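Local coordinates for cobalamin biosynthesis protein (Agrobacterium tumefaciens, PDB 3BY5), which probably takes part in the biosynthesis of cobalamin (vitamin B12), though its exact role is not established, at residues Ala115-Leu118 and Val123-Ala126. Residues are numbered along the deposited sequence; the frame is centred on the assembly and turned at random.
Sequences APRL and VTVA. With SO4 (sulfate ion), chain B.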
ATOM      1  N   ALA A 115     -10.037  18.049  -3.935  1.00 49.05           N
ATOM      2  CA  ALA A 115     -10.726  18.131  -5.210  1.00 46.09           C
ATOM      3  C   ALA A 115     -12.064  17.409  -5.080  1.00 47.78           C
ATOM      4  O   ALA A 115     -12.199  16.533  -4.225  1.00 48.27           O
ATOM      5  CB  ALA A 115      -9.874  17.500  -6.290  1.00 45.11           C
ATOM      6  N   PRO A 116     -13.067  17.790  -5.902  1.00 47.28           N
ATOM      7  CA  PRO A 116     -14.323  17.047  -5.903  1.00 45.33           C
ATOM      8  C   PRO A 116     -14.172  15.669  -6.535  1.00 44.36           C
ATOM      9  O   PRO A 116     -13.232  15.437  -7.298  1.00 42.35           O
ATOM     10  CB  PRO A 116     -15.242  17.921  -6.761  1.00 45.69           C
ATOM     11  CG  PRO A 116     -14.326  18.640  -7.666  1.00 46.04           C
ATOM     12  CD  PRO A 116     -13.117  18.932  -6.835  1.00 47.65           C
ATOM     13  N   ARG A 117     -15.101  14.776  -6.199  1.00 45.81           N
ATOM     14  CA  ARG A 117     -15.127  13.410  -6.713  1.00 47.95           C
ATOM     15  C   ARG A 117     -15.127  13.412  -8.235  1.00 44.71           C
ATOM     16  O   ARG A 117     -15.948  14.073  -8.872  1.00 42.21           O
ATOM     17  CB  ARG A 117     -16.350  12.667  -6.169  1.00 52.22           C
ATOM     18  CG  ARG A 117     -16.325  11.144  -6.326  1.00 60.62           C
ATOM     19  CD  ARG A 117     -17.199  10.659  -7.488  1.00 67.10           C
ATOM     20  NE  ARG A 117     -18.476  11.366  -7.578  1.00 68.67           N
ATOM     21  CZ  ARG A 117     -19.562  10.899  -8.188  1.00 72.02           C
ATOM     22  NH1 ARG A 117     -19.555   9.703  -8.760  1.00 71.90           N
ATOM     23  NH2 ARG A 117     -20.671  11.626  -8.215  1.00 75.08           N
ATOM     24  N   LEU A 118     -14.174  12.685  -8.802  1.00 42.78           N
ATOM     25  CA  LEU A 118     -13.980  12.666 -10.237  1.00 39.39           C
ATOM     26  C   LEU A 118     -14.184  11.267 -10.785  1.00 36.34           C
ATOM     27  O   LEU A 118     -13.636  10.312 -10.254  1.00 40.75           O
ATOM     28  CB  LEU A 118     -12.578  13.166 -10.586  1.00 38.32           C
ATOM     29  CG  LEU A 118     -12.302  13.459 -12.060  1.00 39.67           C
ATOM     30  CD1 LEU A 118     -12.813  14.830 -12.458  1.00 42.95           C
ATOM     31  CD2 LEU A 118     -10.841  13.360 -12.328  1.00 35.82           C
ATOM     32  N   VAL A 123     -13.845   4.917 -13.975  1.00 37.87           N
ATOM     33  CA  VAL A 123     -12.815   4.887 -12.949  1.00 35.03           C
ATOM     34  C   VAL A 123     -12.998   6.133 -12.085  1.00 32.89           C
ATOM     35  O   VAL A 123     -12.961   7.256 -12.588  1.00 33.06           O
ATOM     36  CB  VAL A 123     -11.382   4.860 -13.555  1.00 33.51           C
ATOM     37  CG1 VAL A 123     -10.330   4.774 -12.462  1.00 34.50           C
ATOM     38  CG2 VAL A 123     -11.213   3.697 -14.516  1.00 32.13           C
ATOM     39  N   THR A 124     -13.215   5.922 -10.790  1.00 31.81           N
ATOM     40  CA  THR A 124     -13.354   7.008  -9.823  1.00 29.12           C
ATOM     41  C   THR A 124     -11.999   7.374  -9.234  1.00 29.26           C
ATOM     42  O   THR A 124     -11.215   6.503  -8.874  1.00 31.23           O
ATOM     43  CB  THR A 124     -14.322   6.634  -8.692  1.00 28.27           C
ATOM     44  OG1 THR A 124     -15.515   6.082  -9.258  1.00 42.31           O
ATOM     45  CG2 THR A 124     -14.691   7.852  -7.855  1.00 28.83           C
ATOM     46  N   VAL A 125     -11.729   8.674  -9.160  1.00 30.64           N
ATOM     47  CA  VAL A 125     -10.484   9.188  -8.620  1.00 29.89           C
ATOM     48  C   VAL A 125     -10.791  10.221  -7.545  1.00 32.56           C
ATOM     49  O   VAL A 125     -11.467  11.216  -7.813  1.00 33.81           O
ATOM     50  CB  VAL A 125      -9.616   9.845  -9.714  1.00 31.96           C
ATOM     51  CG1 VAL A 125      -8.233  10.186  -9.167  1.00 32.76           C
ATOM     52  CG2 VAL A 125      -9.497   8.939 -10.945  1.00 34.92           C
ATOM     53  N   ALA A 126     -10.298   9.966  -6.332  1.00 31.92           N
ATOM     54  CA  ALA A 126     -10.380  10.913  -5.216  1.00 29.61           C
ATOM     55  C   ALA A 126      -8.986  11.386  -4.844  1.00 30.96           C
ATOM     56  O   ALA A 126      -8.108  10.570  -4.611  1.00 35.70           O
ATOM     57  CB  ALA A 126     -11.033  10.265  -4.020  1.00 22.89           C
TER
HETATM   58  S   SO4 B 201     -16.519   5.504  -5.114  0.50 42.26           S
HETATM   59  O1  SO4 B 201     -15.655   4.354  -4.870  0.50 36.93           O
HETATM   60  O2  SO4 B 201     -15.804   6.740  -4.823  0.50 41.99           O
HETATM   61  O3  SO4 B 201     -16.937   5.517  -6.511  0.50 43.05           O
HETATM   62  O4  SO4 B 201     -17.697   5.416  -4.258  0.50 44.61           O
HETATM   63  O   HOH W   1     -10.988  13.908  -7.054  1.00 43.82           O
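Leu-118 and Val-125 face each other as an antiparallel hydrogen-bonded pair, and two backbone hydrogen bonds join them. The amide Val-125 N reaches Leu-118 O at 2.7 Å in a nearly straight bond (172° at the hydrogen). The return bond, Leu-118 N to Val-125 O, is slacker at 3.2 Å, its donor tilted 23° from the carbonyl plane. Leu-118 O also receives the CA-H of Thr-124, with 3.3 Å between that CA and the oxygen, which adds a weak second hold on the same acceptor.

How a strand pairing can carry on past its direct bonds is illustrated one step further along. Towards Pro-116 the chains part, and a water molecule fills in, donating to Pro-116 O at 2.7 Å and to Val-125 O at 2.8 Å. Val-125 O thus accepts from both an amide and a water, and the water spans the place where strand 112-120 is interrupted.

The side chains of Leu-118 and Val-125 lie on one face of the sheet, where Leu-118 meets Ala-33 and Phe-37 of helix 23-37 and Val-125 touches Ala-13. On the other face the aliphatic part of Arg-117 runs slantwise over Thr-124, its CD 3.8 Å from Thr-124 CG2. With that methyl anti to the backbone N, the Thr-124 hydroxyl sits beside the N and donates from OG1 to sulfate O3 at 3.1 Å. Ser-97 and Ser-99 hold the same anion, which probably comes from the crystallisation liquor.

Beyond this first shell, Thr-124 and Ala-126 bond through their backbones to Gly-16 and Gly-14 of strand 11-17. The arrangement is that of a β-hairpin closing one side of a mixed five-stranded sheet packed between helices, an α/β fold with 112-120 as an outermost strand of the chain's sheet.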